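Local structure of Moesin/ezrin/radixin homolog 2 (Drosophila melanogaster, 7EDR) at residues 35-40 against 81-86; 126-131 against 195-200; 291-296 against 301-306. The protein probably binds membrane and partner proteins as a FERM-domain member of the merlin and ezrin/radixin/moesin family. All coordinates share one frame; numbering follows the deposited sequence.

In the fold
Each contact belongs mainly to a different lobe of the FERM domain, and all three are buried. Contact 1 sits in the core of the ubiquitin-like lobe and is wholly apolar, a helix end and the loop after it against the central strand. Contact 2, also apolar, joins two helices of the all-helical lobe, about 23 Å from contact 1 between centres. Contact 3 is mixed: near the end of the last helix of the PH-like lobe, R296 is hydrogen-bonded to segment 301-306, beside L293-M303 packing. That segment runs on to contact 1, where I305 and Q306 pack on R40. Another protein chain packs on contacts 2 and 3, but none touches the segments of contact 1.

Contact 1 (35-40 against 81-86); sequences RTIGLR and FSFYAK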
# COMPACT_ATOMS: atom_id res chain seq x y z
N ARG C 35 2.62 11.26 -23.83
CA ARG C 35 4.06 11.02 -23.95
C ARG C 35 4.82 12.32 -24.18
O ARG C 35 5.87 12.55 -23.57
CB ARG C 35 4.33 10.03 -25.09
CG ARG C 35 3.69 8.67 -24.94
CD ARG C 35 3.98 7.77 -26.16
NE ARG C 35 5.08 6.87 -25.83
CZ ARG C 35 6.27 6.88 -26.40
NH1 ARG C 35 6.53 7.70 -27.41
NH2 ARG C 35 7.19 6.03 -25.97
N THR C 36 4.28 13.19 -25.05
CA THR C 36 4.96 14.44 -25.40
C THR C 36 5.23 15.30 -24.18
O THR C 36 6.31 15.90 -24.06
CB THR C 36 4.12 15.24 -26.41
OG1 THR C 36 3.91 14.46 -27.60
CG2 THR C 36 4.81 16.51 -26.79
N ILE C 37 4.27 15.38 -23.25
CA ILE C 37 4.39 16.28 -22.11
C ILE C 37 4.87 15.58 -20.85
O ILE C 37 5.09 16.23 -19.82
CB ILE C 37 3.05 17.01 -21.86
CG1 ILE C 37 1.96 16.01 -21.45
CG2 ILE C 37 2.65 17.76 -23.13
CD1 ILE C 37 0.63 16.66 -21.05
N GLY C 38 5.09 14.26 -20.90
CA GLY C 38 5.58 13.54 -19.74
C GLY C 38 4.54 13.27 -18.68
O GLY C 38 4.88 13.15 -17.50
N LEU C 39 3.27 13.17 -19.07
CA LEU C 39 2.19 12.96 -18.13
C LEU C 39 1.89 11.48 -18.01
O LEU C 39 1.51 10.84 -19.00
CB LEU C 39 0.94 13.72 -18.58
CG LEU C 39 -0.31 13.41 -17.74
CD1 LEU C 39 -0.26 14.11 -16.40
CD2 LEU C 39 -1.59 13.76 -18.49
N ARG C 40 2.07 10.92 -16.82
CA ARG C 40 1.69 9.53 -16.56
C ARG C 40 0.37 9.40 -15.81
O ARG C 40 -0.32 8.39 -15.98
CB ARG C 40 2.79 8.81 -15.80
CG ARG C 40 4.12 8.82 -16.54
CD ARG C 40 5.08 7.82 -15.94
NE ARG C 40 6.47 8.03 -16.34
CZ ARG C 40 6.99 7.57 -17.48
NH1 ARG C 40 6.24 6.89 -18.33
NH2 ARG C 40 8.27 7.79 -17.77
N PHE C 81 -8.36 20.44 -30.38
CA PHE C 81 -8.76 19.91 -29.09
C PHE C 81 -8.15 20.73 -27.96
O PHE C 81 -7.05 21.28 -28.08
CB PHE C 81 -8.30 18.45 -28.94
CG PHE C 81 -8.82 17.54 -30.02
CD1 PHE C 81 -10.10 17.02 -29.94
CD2 PHE C 81 -8.02 17.20 -31.10
CE1 PHE C 81 -10.58 16.17 -30.93
CE2 PHE C 81 -8.49 16.35 -32.09
CZ PHE C 81 -9.77 15.82 -32.00
N SER C 82 -8.88 20.79 -26.85
CA SER C 82 -8.33 21.25 -25.58
C SER C 82 -8.03 20.06 -24.68
O SER C 82 -8.86 19.15 -24.53
CB SER C 82 -9.32 22.19 -24.89
OG SER C 82 -9.66 23.25 -25.74
N PHE C 83 -6.85 20.07 -24.06
CA PHE C 83 -6.45 19.06 -23.09
C PHE C 83 -6.74 19.60 -21.69
O PHE C 83 -6.06 20.53 -21.23
CB PHE C 83 -4.97 18.72 -23.25
CG PHE C 83 -4.54 17.50 -22.50
CD1 PHE C 83 -4.85 16.23 -22.96
CD2 PHE C 83 -3.78 17.62 -21.34
CE1 PHE C 83 -4.42 15.11 -22.28
CE2 PHE C 83 -3.36 16.49 -20.64
CZ PHE C 83 -3.67 15.24 -21.11
N TYR C 84 -7.73 19.02 -21.02
CA TYR C 84 -8.26 19.50 -19.73
C TYR C 84 -8.31 18.37 -18.72
O TYR C 84 -8.50 17.20 -19.07
CB TYR C 84 -9.71 20.02 -19.81
CG TYR C 84 -9.95 21.32 -20.52
CD1 TYR C 84 -9.12 22.41 -20.30
CD2 TYR C 84 -11.02 21.46 -21.39
CE1 TYR C 84 -9.35 23.63 -20.96
CE2 TYR C 84 -11.26 22.67 -22.05
CZ TYR C 84 -10.41 23.76 -21.83
OH TYR C 84 -10.63 24.96 -22.47
N ALA C 85 -8.21 18.73 -17.44
CA ALA C 85 -8.63 17.82 -16.39
C ALA C 85 -10.14 17.67 -16.47
O ALA C 85 -10.87 18.67 -16.41
CB ALA C 85 -8.22 18.32 -15.01
N LYS C 86 -10.60 16.43 -16.64
CA LYS C 86 -12.03 16.14 -16.61
C LYS C 86 -12.48 15.68 -15.23
O LYS C 86 -13.66 15.85 -14.86
CB LYS C 86 -12.35 15.07 -17.67
CG LYS C 86 -13.80 14.67 -17.79
CD LYS C 86 -13.95 13.70 -18.95
CE LYS C 86 -15.39 13.32 -19.18
NZ LYS C 86 -15.47 12.32 -20.28
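The ring of F83 is approached at its edge, near the ring plane, by the branch methyl CD2 of L39, with 3.7 Å from L39 CD2 to F83 CZ. I37 comes to the ring obliquely, its CD1 lying 4.0 Å from F83 CE2. F45, from the adjacent strand 45-50, brings its ring to F83 with the two planes nearly parallel, at about 5°, and also touches L39. F83 reaches the helix because its CG stands anti to the backbone N (chi1 -168°), which carries the ring off the strand toward 35-40. In I37, CG1 lies between the backbone N and the carbonyl carbon, and the extended second torsion then sends CD1 outward to the ring. This is the core of the ubiquitin-like beta-grasp lobe of the FERM domain, where helix 26-37 packs across a mixed sheet of strand order 2-1-5-3-4. Strand 78-85 is the central one, parallel to 5-10 and antiparallel to 45-50. The helix ends in a Schellman motif at G38, whose positive phi (77°) turns the chain out of the helix, with G38 N bonded to R35 O at 3.3 Å. L39 follows directly and drops back into the core, where its CD2 also lies 3.9 Å from F83 CE2, the ring atom that I37 approaches. Helix 99-114 of the central lobe borders this corner, L104 touching I37 and T101 touching L39. Q98, just before that helix, bonds through its amide to both G38 O and R40 N, and Q108 accepts a hydrogen bond from A85 N.

Contact 2 (126-131 against 195-200); sequences VLLASY and LKIAQD
In the all-helical central lobe of the FERM domain, I197 of helix 187-198 presses into a groove formed by L127, L128 and Y131 of helix 122-137. The contact is apolar throughout, and I197 divides it between two branches. Its CG2, anti to the backbone N, lies 3.6 Å from L128 CD2, the two side chains sliding past each other in opposite directions. CD1, on the other branch, approaches Y131 at the ring edge, near the plane, 3.7 Å from CE2, and also touches CD2 of L127, the L127 and I197 side chains crossing at about a right angle. The other methyl of L127, CD1, lies over one face of the Y131 ring, so L127 packs on both the tyrosine and the isoleucine. In the same turn of helix 122-137, L127 O accepts two bonds, from Y131 N and, on a lone pair in the carbonyl plane, from S130 OG at 2.8 Å; S130 OG is also bonded to H182. An aromatic side chain of another protein chain packs on I197. Around the pair, L128 also touches I113 of helix 99-114, L127 leans on W178 of helix 168-179, and Y131 meets V190 and Y194, earlier in helix 187-198.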
# COMPACT_ATOMS: atom_id res chain seq x y z
N VAL C 126 -7.23 37.34 -2.78
CA VAL C 126 -5.97 38.05 -2.60
C VAL C 126 -4.86 37.06 -2.27
O VAL C 126 -3.75 37.14 -2.82
CB VAL C 126 -6.08 39.14 -1.52
CG1 VAL C 126 -4.70 39.72 -1.23
CG2 VAL C 126 -7.02 40.23 -1.97
N LEU C 127 -5.14 36.12 -1.37
CA LEU C 127 -4.15 35.09 -1.05
C LEU C 127 -3.76 34.30 -2.30
O LEU C 127 -2.58 34.15 -2.62
CB LEU C 127 -4.70 34.16 0.03
CG LEU C 127 -3.88 32.90 0.31
CD1 LEU C 127 -2.47 33.26 0.68
CD2 LEU C 127 -4.53 32.16 1.44
N LEU C 128 -4.76 33.81 -3.04
CA LEU C 128 -4.48 33.10 -4.29
C LEU C 128 -3.64 33.97 -5.22
O LEU C 128 -2.71 33.47 -5.88
CB LEU C 128 -5.79 32.70 -4.97
CG LEU C 128 -6.60 31.69 -4.15
CD1 LEU C 128 -7.92 31.42 -4.82
CD2 LEU C 128 -5.80 30.42 -4.02
N ALA C 129 -3.93 35.27 -5.26
CA ALA C 129 -3.19 36.14 -6.15
C ALA C 129 -1.74 36.24 -5.71
O ALA C 129 -0.83 36.20 -6.55
CB ALA C 129 -3.85 37.52 -6.20
N SER C 130 -1.50 36.33 -4.40
CA SER C 130 -0.12 36.45 -3.92
C SER C 130 0.67 35.17 -4.18
O SER C 130 1.87 35.25 -4.47
CB SER C 130 -0.10 36.82 -2.44
OG SER C 130 -0.44 35.74 -1.62
N TYR C 131 0.01 34.00 -4.12
CA TYR C 131 0.65 32.75 -4.56
C TYR C 131 0.91 32.75 -6.06
O TYR C 131 1.99 32.34 -6.51
CB TYR C 131 -0.22 31.55 -4.21
CG TYR C 131 -0.32 31.19 -2.74
CD1 TYR C 131 0.68 31.52 -1.84
CD2 TYR C 131 -1.41 30.48 -2.27
CE1 TYR C 131 0.59 31.18 -0.50
CE2 TYR C 131 -1.51 30.12 -0.94
CZ TYR C 131 -0.51 30.47 -0.05
OH TYR C 131 -0.65 30.10 1.27
N LEU C 195 -3.44 25.13 -4.87
CA LEU C 195 -4.46 24.11 -5.05
C LEU C 195 -5.09 23.72 -3.71
O LEU C 195 -6.31 23.55 -3.62
CB LEU C 195 -3.88 22.88 -5.75
CG LEU C 195 -3.56 23.15 -7.21
CD1 LEU C 195 -2.65 22.06 -7.81
CD2 LEU C 195 -4.84 23.29 -8.02
N LYS C 196 -4.28 23.61 -2.65
CA LYS C 196 -4.84 23.25 -1.34
C LYS C 196 -5.91 24.24 -0.88
O LYS C 196 -6.85 23.85 -0.17
CB LYS C 196 -3.72 23.16 -0.31
CG LYS C 196 -3.12 21.77 -0.22
CD LYS C 196 -2.20 21.64 0.98
CE LYS C 196 -0.77 21.94 0.58
NZ LYS C 196 0.13 21.79 1.74
N ILE C 197 -5.81 25.50 -1.27
CA ILE C 197 -6.85 26.46 -0.94
C ILE C 197 -7.98 26.44 -1.96
O ILE C 197 -9.15 26.53 -1.58
CB ILE C 197 -6.22 27.86 -0.79
CG1 ILE C 197 -5.63 27.96 0.61
CG2 ILE C 197 -7.25 28.97 -1.04
CD1 ILE C 197 -4.65 28.94 0.72
N ALA C 198 -7.66 26.29 -3.25
CA ALA C 198 -8.72 26.18 -4.25
C ALA C 198 -9.62 24.99 -3.97
O ALA C 198 -10.84 25.08 -4.15
CB ALA C 198 -8.13 26.07 -5.65
N GLN C 199 -9.06 23.88 -3.51
CA GLN C 199 -9.88 22.68 -3.44
C GLN C 199 -10.91 22.75 -2.32
O GLN C 199 -11.85 21.94 -2.32
CB GLN C 199 -8.99 21.43 -3.32
CG GLN C 199 -8.67 20.96 -1.92
CD GLN C 199 -7.77 19.73 -1.93
OE1 GLN C 199 -7.80 18.93 -2.86
NE2 GLN C 199 -6.95 19.60 -0.90
N ASP C 200 -10.80 23.71 -1.42
CA ASP C 200 -11.78 23.88 -0.35
C ASP C 200 -12.90 24.84 -0.73
O ASP C 200 -13.82 25.03 0.07
CB ASP C 200 -11.08 24.35 0.94
CG ASP C 200 -10.33 23.21 1.65
OD1 ASP C 200 -10.47 22.04 1.23
OD2 ASP C 200 -9.60 23.48 2.63

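Contact 3 (291-296 against 301-306); sequences HDLYMR and DTMEIQ
Beyond the end of helix 277-297 the chain turns briefly, in a short 3-10 segment, so that the CA of T302 comes 5.8 Å from the CA of R296, and then runs on. This helix closes the PH-like lobe of the FERM domain, and after it come the last residues of the construct, segment 301-306, to which R296 is hydrogen-bonded. The arginine chain is bent at its third torsion (chi3 58°), which swings the guanidinium over to the backbone of that segment. There R296 NH2 gives a hydrogen bond of 3.0 Å to T302 O, with an N-H...O angle of 158°. The oxygen lies close to the guanidinium plane, whereas seen from T302 the donor is tilted out of the carbonyl plane. R296 has further partners outside the two segments: its NH2 forms a salt bridge with an acidic side chain of another protein chain, an aromatic side chain of another protein chain makes a cation-pi contact with it, and W43 of the ubiquitin-like lobe touches it within the same chain. T302 OG1 sits at the edge of the guanidinium, in its plane. This hydroxyl lies close to R296 O, at 2.9 Å, and is hydrogen-bonded to K299 O, in the turn between the segments. On one guanidinium face is L293 CD2, 4.2 Å above the plane and offset toward the rim. M303 folds back toward the helix through bends at its second and third torsions. Its SD passes the arginine obliquely, 3.9 Å from R296 NE, and its CE meets L293 CD2 at 3.9 Å, the leucine and methionine crossing at about a right angle. Nearer the backbone, M303 CG rests 3.8 Å from R296 O.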
# COMPACT_ATOMS: atom_id res chain seq x y z
N HIS C 291 -16.92 7.63 -10.49
CA HIS C 291 -17.06 6.43 -9.68
C HIS C 291 -15.86 5.50 -9.82
O HIS C 291 -15.37 4.96 -8.82
CB HIS C 291 -18.34 5.69 -10.04
CG HIS C 291 -18.54 4.45 -9.23
ND1 HIS C 291 -17.91 3.26 -9.53
CD2 HIS C 291 -19.24 4.23 -8.10
CE1 HIS C 291 -18.24 2.36 -8.63
NE2 HIS C 291 -19.04 2.92 -7.74
N ASP C 292 -15.36 5.31 -11.06
CA ASP C 292 -14.15 4.53 -11.27
C ASP C 292 -13.01 5.02 -10.40
O ASP C 292 -12.32 4.23 -9.74
CB ASP C 292 -13.69 4.58 -12.74
CG ASP C 292 -14.55 3.75 -13.68
OD1 ASP C 292 -15.24 2.80 -13.24
OD2 ASP C 292 -14.52 4.06 -14.90
N LEU C 293 -12.76 6.34 -10.40
CA LEU C 293 -11.61 6.85 -9.67
C LEU C 293 -11.87 6.82 -8.18
O LEU C 293 -10.93 6.67 -7.40
CB LEU C 293 -11.26 8.28 -10.10
CG LEU C 293 -10.71 8.35 -11.51
CD1 LEU C 293 -10.57 9.77 -11.97
CD2 LEU C 293 -9.38 7.67 -11.55
N TYR C 294 -13.14 6.98 -7.78
CA TYR C 294 -13.48 6.90 -6.37
C TYR C 294 -13.01 5.58 -5.76
O TYR C 294 -12.40 5.57 -4.68
CB TYR C 294 -15.00 7.08 -6.20
CG TYR C 294 -15.46 7.12 -4.76
CD1 TYR C 294 -15.78 5.96 -4.07
CD2 TYR C 294 -15.55 8.34 -4.08
CE1 TYR C 294 -16.20 6.00 -2.74
CE2 TYR C 294 -15.96 8.40 -2.76
CZ TYR C 294 -16.28 7.23 -2.08
OH TYR C 294 -16.69 7.30 -0.76
N MET C 295 -13.26 4.46 -6.45
CA MET C 295 -12.81 3.16 -5.97
C MET C 295 -11.30 2.97 -6.16
O MET C 295 -10.64 2.41 -5.28
CB MET C 295 -13.56 2.04 -6.68
CG MET C 295 -15.06 2.06 -6.45
SD MET C 295 -15.47 1.79 -4.71
CE MET C 295 -17.25 1.59 -4.89
N ARG C 296 -10.76 3.42 -7.29
CA ARG C 296 -9.33 3.25 -7.55
C ARG C 296 -8.49 4.05 -6.56
O ARG C 296 -7.46 3.57 -6.08
CB ARG C 296 -9.00 3.66 -8.99
CG ARG C 296 -9.51 2.69 -10.05
CD ARG C 296 -9.20 3.21 -11.43
NE ARG C 296 -7.76 3.43 -11.61
CZ ARG C 296 -7.19 3.86 -12.73
NH1 ARG C 296 -7.95 4.14 -13.78
NH2 ARG C 296 -5.87 4.03 -12.79
N ASP C 301 -2.61 1.03 -5.21
CA ASP C 301 -1.79 0.39 -6.24
C ASP C 301 -2.31 0.67 -7.65
O ASP C 301 -1.52 0.76 -8.60
CB ASP C 301 -1.71 -1.12 -6.00
CG ASP C 301 -0.83 -1.46 -4.82
OD1 ASP C 301 -0.04 -0.59 -4.40
OD2 ASP C 301 -0.94 -2.59 -4.29
N THR C 302 -3.63 0.81 -7.82
CA THR C 302 -4.19 1.13 -9.13
C THR C 302 -3.77 2.51 -9.62
O THR C 302 -4.00 2.81 -10.80
CB THR C 302 -5.73 1.04 -9.09
OG1 THR C 302 -6.27 2.14 -8.33
CG2 THR C 302 -6.18 -0.28 -8.47
N MET C 303 -3.18 3.35 -8.77
CA MET C 303 -2.76 4.70 -9.15
C MET C 303 -1.25 4.84 -9.27
O MET C 303 -0.75 5.97 -9.36
CB MET C 303 -3.27 5.75 -8.15
CG MET C 303 -4.77 5.68 -7.85
SD MET C 303 -5.77 5.95 -9.32
CE MET C 303 -6.61 7.46 -8.85
N GLU C 304 -0.52 3.73 -9.26
CA GLU C 304 0.93 3.79 -9.43
C GLU C 304 1.31 4.27 -10.81
O GLU C 304 0.65 3.96 -11.81
CB GLU C 304 1.55 2.41 -9.23
CG GLU C 304 1.93 2.08 -7.82
CD GLU C 304 2.07 0.59 -7.64
OE1 GLU C 304 1.69 0.08 -6.56
OE2 GLU C 304 2.53 -0.09 -8.60
N ILE C 305 2.41 4.99 -10.88
CA ILE C 305 2.94 5.37 -12.18
C ILE C 305 4.36 4.86 -12.30
O ILE C 305 5.07 4.65 -11.31
CB ILE C 305 2.89 6.89 -12.38
CG1 ILE C 305 3.77 7.58 -11.34
CG2 ILE C 305 1.47 7.37 -12.32
CD1 ILE C 305 3.90 9.04 -11.57
N GLN C 306 4.77 4.63 -13.55
CA GLN C 306 6.15 4.34 -13.90
C GLN C 306 7.10 5.44 -13.41
O GLN C 306 8.17 5.16 -12.86
CB GLN C 306 6.27 4.18 -15.42
CG GLN C 306 7.68 3.85 -15.90
CD GLN C 306 7.66 2.79 -17.00
OE1 GLN C 306 6.88 2.88 -17.96
NE2 GLN C 306 8.52 1.78 -16.87